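Local coordinates for protein botulinum neurotoxin type G (Clostridium botulinum, PDB 3MPP) that binds the toxin to the surface of nerve cells, being the receptor-binding portion of the heavy chain that targets the host cell, at residues Q39-N44 and F195-D200; W72-K77 and N141-I146. The protein carries 4 engineered substitutions. One frame throughout, in Å; residues are numbered along the deposited sequence.

Contact 1. Residues Q39-N44 and F195-D200; sequences QFKLNN and FVWIKD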
loop_
_atom_site.group_PDB
_atom_site.type_symbol
_atom_site.label_atom_id
_atom_site.label_comp_id
_atom_site.label_asym_id
_atom_site.label_seq_id
_atom_site.Cartn_x
_atom_site.Cartn_y
_atom_site.Cartn_z
ATOM N N GLN A 39 -5.105 -7.662 -10.470
ATOM C CA GLN A 39 -3.691 -7.273 -10.401
ATOM C C GLN A 39 -2.818 -8.179 -11.244
ATOM O O GLN A 39 -3.098 -9.362 -11.344
ATOM C CB GLN A 39 -3.186 -7.323 -8.955
ATOM C CG GLN A 39 -4.061 -6.568 -7.955
ATOM C CD GLN A 39 -3.528 -6.696 -6.522
ATOM O OE1 GLN A 39 -2.579 -7.452 -6.255
ATOM N NE2 GLN A 39 -4.134 -5.958 -5.601
ATOM N N PHE A 40 -1.753 -7.638 -11.845
ATOM C CA PHE A 40 -0.787 -8.507 -12.522
ATOM C C PHE A 40 0.671 -8.222 -12.184
ATOM O O PHE A 40 1.049 -7.094 -11.890
ATOM C CB PHE A 40 -0.996 -8.576 -14.058
ATOM C CG PHE A 40 -0.707 -7.297 -14.789
ATOM C CD1 PHE A 40 0.585 -6.991 -15.200
ATOM C CD2 PHE A 40 -1.736 -6.424 -15.119
ATOM C CE1 PHE A 40 0.855 -5.825 -15.902
ATOM C CE2 PHE A 40 -1.475 -5.247 -15.814
ATOM C CZ PHE A 40 -0.170 -4.950 -16.216
ATOM N N LYS A 41 1.474 -9.276 -12.250
ATOM C CA LYS A 41 2.883 -9.221 -11.899
ATOM C C LYS A 41 3.736 -9.510 -13.137
ATOM O O LYS A 41 3.595 -10.557 -13.774
ATOM C CB LYS A 41 3.163 -10.266 -10.817
ATOM C CG LYS A 41 4.580 -10.280 -10.241
ATOM C CD LYS A 41 4.662 -11.473 -9.261
ATOM C CE LYS A 41 6.008 -11.661 -8.615
ATOM N NZ LYS A 41 5.948 -12.847 -7.697
ATOM N N LEU A 42 4.617 -8.577 -13.465
ATOM C CA LEU A 42 5.629 -8.780 -14.504
ATOM C C LEU A 42 6.930 -9.253 -13.874
ATOM O O LEU A 42 7.477 -8.584 -12.998
ATOM C CB LEU A 42 5.879 -7.474 -15.258
ATOM C CG LEU A 42 4.671 -6.809 -15.929
ATOM C CD1 LEU A 42 5.056 -5.477 -16.541
ATOM C CD2 LEU A 42 4.080 -7.740 -16.988
ATOM N N ASN A 43 7.413 -10.407 -14.328
ATOM C CA ASN A 43 8.707 -10.955 -13.929
ATOM C C ASN A 43 9.748 -10.576 -14.977
ATOM O O ASN A 43 9.406 -10.007 -16.018
ATOM C CB ASN A 43 8.623 -12.486 -13.817
ATOM C CG ASN A 43 7.593 -12.951 -12.783
ATOM O OD1 ASN A 43 6.715 -13.775 -13.072
ATOM N ND2 ASN A 43 7.696 -12.422 -11.581
ATOM N N ASN A 44 11.016 -10.889 -14.714
ATOM C CA ASN A 44 12.073 -10.483 -15.628
ATOM C C ASN A 44 12.353 -11.550 -16.678
ATOM O O ASN A 44 13.364 -12.241 -16.618
ATOM C CB ASN A 44 13.365 -10.123 -14.887
ATOM C CG ASN A 44 14.343 -9.367 -15.782
ATOM O OD1 ASN A 44 14.048 -9.111 -16.953
ATOM N ND2 ASN A 44 15.502 -9.011 -15.243
ATOM N N PHE A 195 10.614 -8.007 -10.120
ATOM C CA PHE A 195 9.235 -8.064 -10.570
ATOM C C PHE A 195 8.589 -6.728 -10.269
ATOM O O PHE A 195 9.132 -5.937 -9.500
ATOM C CB PHE A 195 8.467 -9.214 -9.896
ATOM C CG PHE A 195 8.393 -9.098 -8.394
ATOM C CD1 PHE A 195 7.370 -8.379 -7.790
ATOM C CD2 PHE A 195 9.363 -9.690 -7.589
ATOM C CE1 PHE A 195 7.305 -8.257 -6.398
ATOM C CE2 PHE A 195 9.307 -9.572 -6.211
ATOM C CZ PHE A 195 8.269 -8.851 -5.612
ATOM N N VAL A 196 7.452 -6.474 -10.908
ATOM C CA VAL A 196 6.678 -5.269 -10.673
ATOM C C VAL A 196 5.214 -5.662 -10.681
ATOM O O VAL A 196 4.792 -6.421 -11.556
ATOM C CB VAL A 196 6.884 -4.217 -11.808
ATOM C CG1 VAL A 196 6.247 -2.898 -11.412
ATOM C CG2 VAL A 196 8.359 -4.026 -12.122
ATOM N N TRP A 197 4.438 -5.158 -9.722
ATOM C CA TRP A 197 2.987 -5.386 -9.722
ATOM C C TRP A 197 2.295 -4.150 -10.289
ATOM O O TRP A 197 2.681 -3.018 -9.984
ATOM C CB TRP A 197 2.448 -5.666 -8.299
ATOM C CG TRP A 197 2.668 -7.072 -7.799
ATOM C CD1 TRP A 197 3.705 -7.525 -7.021
ATOM C CD2 TRP A 197 1.813 -8.201 -8.027
ATOM N NE1 TRP A 197 3.545 -8.875 -6.761
ATOM C CE2 TRP A 197 2.389 -9.307 -7.360
ATOM C CE3 TRP A 197 0.615 -8.385 -8.745
ATOM C CZ2 TRP A 197 1.814 -10.581 -7.397
ATOM C CZ3 TRP A 197 0.042 -9.641 -8.773
ATOM C CH2 TRP A 197 0.641 -10.729 -8.101
ATOM N N ILE A 198 1.256 -4.373 -11.093
ATOM C CA ILE A 198 0.470 -3.286 -11.673
ATOM C C ILE A 198 -1.028 -3.578 -11.518
ATOM O O ILE A 198 -1.449 -4.732 -11.601
ATOM C CB ILE A 198 0.805 -3.112 -13.174
ATOM C CG1 ILE A 198 2.228 -2.567 -13.336
ATOM C CG2 ILE A 198 -0.210 -2.188 -13.853
ATOM C CD1 ILE A 198 2.790 -2.737 -14.722
ATOM N N LYS A 199 -1.826 -2.538 -11.287
ATOM C CA LYS A 199 -3.271 -2.683 -11.244
ATOM C C LYS A 199 -3.914 -1.400 -11.748
ATOM O O LYS A 199 -3.268 -0.357 -11.807
ATOM C CB LYS A 199 -3.759 -2.984 -9.814
ATOM C CG LYS A 199 -3.677 -1.799 -8.855
ATOM C CD LYS A 199 -4.327 -2.140 -7.504
ATOM C CE LYS A 199 -4.017 -1.099 -6.438
ATOM N NZ LYS A 199 -4.853 -1.289 -5.194
ATOM N N ASP A 200 -5.186 -1.499 -12.118
ATOM C CA ASP A 200 -5.978 -0.348 -12.540
ATOM C C ASP A 200 -5.309 0.463 -13.637
ATOM O O ASP A 200 -5.240 1.685 -13.532
ATOM C CB ASP A 200 -6.259 0.569 -11.342
ATOM C CG ASP A 200 -7.106 -0.099 -10.280
ATOM O OD1 ASP A 200 -7.902 -0.998 -10.622
ATOM O OD2 ASP A 200 -6.979 0.283 -9.098
#
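K41 lies across two aromatic side chains of the facing strand, W197 and F195. Its CB sits over the centre of the six-membered ring of W197, 3.5 Å from the centroid and only 3° off the normal. K41 CG is anti to the backbone N (chi1 -175°), which places it against the W197 indole near CE2. The extended chain beyond carries CE and NZ on to F195. K41 CE lies over the F195 face, 3.5 Å from F195 CG, and K41 NZ stands 4.6 Å from the centroid of that ring in a cation-pi contact. The Q39 side chain crosses W197 at about a right angle, with Q39 CB 4.0 Å from W197 CE3. On the other face, F40 and I198 lie side by side and point the same way. I198 CB covers one face of the F40 ring toward its rim, and I198 CG2 lies 3.6 Å from F40 CZ. L42 CD1 meets I198 CD1. Four backbone hydrogen bonds join the antiparallel strands, two between F40 and I198 and two between L42 and V196. This strand pair thus has one apolar face and one where rings support the straight K41 chain, while E427, its salt-bridge partner, probably balances the charge.

Contact 2. Residues W72-K77 and N141-I146; sequences WVRTPK and NKWFSI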
loop_
_atom_site.group_PDB
_atom_site.type_symbol
_atom_site.label_atom_id
_atom_site.label_comp_id
_atom_site.label_asym_id
_atom_site.label_seq_id
_atom_site.Cartn_x
_atom_site.Cartn_y
_atom_site.Cartn_z
ATOM N N TRP A 72 -1.668 1.962 -10.837
ATOM C CA TRP A 72 -1.031 1.824 -9.535
ATOM C C TRP A 72 0.086 0.823 -9.725
ATOM O O TRP A 72 -0.016 -0.063 -10.579
ATOM C CB TRP A 72 -2.021 1.296 -8.503
ATOM C CG TRP A 72 -3.167 2.210 -8.192
ATOM C CD1 TRP A 72 -4.072 2.744 -9.076
ATOM C CD2 TRP A 72 -3.562 2.662 -6.889
ATOM N NE1 TRP A 72 -4.995 3.512 -8.399
ATOM C CE2 TRP A 72 -4.702 3.477 -7.056
ATOM C CE3 TRP A 72 -3.050 2.469 -5.599
ATOM C CZ2 TRP A 72 -5.343 4.093 -5.977
ATOM C CZ3 TRP A 72 -3.700 3.078 -4.525
ATOM C CH2 TRP A 72 -4.830 3.880 -4.725
ATOM N N VAL A 73 1.150 0.971 -8.945
ATOM C CA VAL A 73 2.311 0.104 -9.067
ATOM C C VAL A 73 2.782 -0.345 -7.678
ATOM O O VAL A 73 2.624 0.390 -6.702
ATOM C CB VAL A 73 3.458 0.826 -9.829
ATOM C CG1 VAL A 73 3.951 2.036 -9.041
ATOM C CG2 VAL A 73 4.602 -0.125 -10.134
ATOM N N ARG A 74 3.335 -1.557 -7.596
ATOM C CA ARG A 74 3.971 -2.054 -6.372
ATOM C C ARG A 74 5.326 -2.601 -6.749
ATOM O O ARG A 74 5.405 -3.579 -7.483
ATOM C CB ARG A 74 3.193 -3.228 -5.773
ATOM C CG ARG A 74 2.205 -2.917 -4.708
ATOM C CD ARG A 74 1.820 -4.214 -4.001
ATOM N NE ARG A 74 2.799 -4.513 -2.985
ATOM C CZ ARG A 74 2.996 -5.698 -2.416
ATOM N NH1 ARG A 74 2.293 -6.774 -2.747
ATOM N NH2 ARG A 74 3.927 -5.788 -1.498
ATOM N N THR A 75 6.390 -1.989 -6.254
ATOM C CA THR A 75 7.727 -2.446 -6.591
ATOM C C THR A 75 8.468 -2.856 -5.317
ATOM O O THR A 75 8.351 -2.194 -4.290
ATOM C CB THR A 75 8.506 -1.343 -7.374
ATOM O OG1 THR A 75 9.883 -1.696 -7.484
ATOM C CG2 THR A 75 8.398 -0.008 -6.678
ATOM N N PRO A 76 9.249 -3.935 -5.393
ATOM C CA PRO A 76 9.888 -4.518 -4.207
ATOM C C PRO A 76 10.996 -3.649 -3.626
ATOM O O PRO A 76 11.653 -2.911 -4.346
ATOM C CB PRO A 76 10.484 -5.832 -4.714
ATOM C CG PRO A 76 10.402 -5.788 -6.217
ATOM C CD PRO A 76 9.594 -4.632 -6.649
ATOM N N LYS A 77 11.193 -3.762 -2.318
ATOM C CA LYS A 77 12.312 -3.120 -1.641
ATOM C C LYS A 77 13.620 -3.531 -2.313
ATOM O O LYS A 77 13.758 -4.650 -2.790
ATOM C CB LYS A 77 12.357 -3.573 -0.179
ATOM C CG LYS A 77 13.424 -2.903 0.667
ATOM C CD LYS A 77 13.428 -3.521 2.091
ATOM C CE LYS A 77 14.791 -3.351 2.754
ATOM N NZ LYS A 77 15.857 -4.147 2.052
ATOM N N ASN A 141 7.639 -0.988 -1.667
ATOM C CA ASN A 141 6.857 -2.238 -1.655
ATOM C C ASN A 141 5.353 -2.066 -1.424
ATOM O O ASN A 141 4.641 -3.041 -1.154
ATOM C CB ASN A 141 7.402 -3.246 -0.630
ATOM C CG ASN A 141 6.990 -4.675 -0.954
ATOM O OD1 ASN A 141 7.012 -5.081 -2.121
ATOM N ND2 ASN A 141 6.600 -5.444 0.074
ATOM N N LYS A 142 4.870 -0.833 -1.538
ATOM C CA LYS A 142 3.463 -0.532 -1.279
ATOM C C LYS A 142 2.769 -0.092 -2.549
ATOM O O LYS A 142 3.362 0.621 -3.357
ATOM C CB LYS A 142 3.345 0.614 -0.269
ATOM C CG LYS A 142 3.940 0.298 1.101
ATOM C CD LYS A 142 3.643 1.390 2.117
ATOM C CE LYS A 142 4.202 0.971 3.461
ATOM N NZ LYS A 142 3.993 1.930 4.576
ATOM N N TRP A 143 1.508 -0.486 -2.712
ATOM C CA TRP A 143 0.697 0.040 -3.799
ATOM C C TRP A 143 0.629 1.556 -3.711
ATOM O O TRP A 143 0.336 2.112 -2.660
ATOM C CB TRP A 143 -0.726 -0.506 -3.735
ATOM C CG TRP A 143 -0.859 -1.898 -4.220
ATOM C CD1 TRP A 143 -1.160 -3.000 -3.470
ATOM C CD2 TRP A 143 -0.711 -2.357 -5.570
ATOM N NE1 TRP A 143 -1.205 -4.117 -4.270
ATOM C CE2 TRP A 143 -0.931 -3.753 -5.561
ATOM C CE3 TRP A 143 -0.413 -1.729 -6.782
ATOM C CZ2 TRP A 143 -0.868 -4.530 -6.718
ATOM C CZ3 TRP A 143 -0.335 -2.504 -7.934
ATOM C CH2 TRP A 143 -0.565 -3.887 -7.895
ATOM N N PHE A 144 0.908 2.229 -4.814
ATOM C CA PHE A 144 0.629 3.653 -4.884
ATOM C C PHE A 144 0.183 4.039 -6.282
ATOM O O PHE A 144 0.527 3.374 -7.251
ATOM C CB PHE A 144 1.787 4.520 -4.371
ATOM C CG PHE A 144 3.026 4.494 -5.230
ATOM C CD1 PHE A 144 3.162 5.361 -6.300
ATOM C CD2 PHE A 144 4.085 3.645 -4.920
ATOM C CE1 PHE A 144 4.317 5.364 -7.074
ATOM C CE2 PHE A 144 5.234 3.647 -5.682
ATOM C CZ PHE A 144 5.351 4.510 -6.766
ATOM N N SER A 145 -0.632 5.085 -6.355
ATOM C CA SER A 145 -1.250 5.497 -7.601
ATOM C C SER A 145 -0.369 6.505 -8.309
ATOM O O SER A 145 0.199 7.393 -7.678
ATOM C CB SER A 145 -2.617 6.135 -7.328
ATOM O OG SER A 145 -3.167 6.711 -8.515
ATOM N N ILE A 146 -0.256 6.376 -9.624
ATOM C CA ILE A 146 0.449 7.388 -10.387
ATOM C C ILE A 146 -0.421 7.828 -11.550
ATOM O O ILE A 146 -1.139 7.025 -12.137
ATOM C CB ILE A 146 1.832 6.909 -10.883
ATOM C CG1 ILE A 146 2.514 8.021 -11.688
ATOM C CG2 ILE A 146 1.701 5.650 -11.705
ATOM C CD1 ILE A 146 4.001 7.818 -11.890
HETATM O O HOH W 1 5.964 0.398 -4.646
#
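R74 lays its aliphatic chain over the indole face of W143 and turns its guanidinium to the backbone of N141. The setting is an antiparallel beta pair in the N-terminal half of the receptor-binding domain, a lectin-like beta sandwich of the concanavalin clan. The R74 chain and the W143 indole cross at about a right angle, with CG and CD over the ring. The R74 chain bends at chi3 (84°), which sets NE on course for N141. Both NE and NH2 then donate to the single acceptor N141 O, at 3.0 Å from NE and 2.9 Å from NH2. That oxygen lies close to the guanidinium plane. NE approaches from above the N141 carbonyl plane, while NH2 is tilted only 18° from it.

Further along, S145 CB sits over the centre of the W72 ring system, 3.4 Å from W72 CE2. V73 and F144 point the same way, and V73 CG1 covers one face of the phenyl ring, 3.6 Å from F144 CZ. Two backbone hydrogen bonds between V73 and F144 hold this pair in register.

A second shell fixes the polar ends. D426 OD2 takes a salt bridge from R74 NH2 and a hydrogen bond from N141 ND2, so one carboxylate oxygen holds together two donors that lie close without bonding each other. N232 accepts from W143 NE1. These loop residues tie the end of the strand pair to the C-terminal half. Q220 accepts from W72 NE1. On the T75 side of the pair, one water links the two segments: it accepts from T75 N at 2.9 Å and donates to K142 O, also at 2.9 Å.

In the fold
From the N terminus, the chain first lays down strand 39-43, whose partner comes about 150 residues later. Within that span, strand 67-74 ends within segment 72-77, and 141-146 returns to it, closing contact 2. The chain then goes on to strand 195-204, which closes contact 1. Contact 2 is thus nested inside the loop of contact 1. Both belong to one sheet of the N-terminal half, where strand 195-204 lies between 39-43 and 67-74. It joins the contacts directly: W197 O is 2.9 Å from R74 N and K199 O is 3.0 Å from W72 N, both probable hydrogen bonds. The K199 side chain also makes cation-pi contacts with W72 and W143.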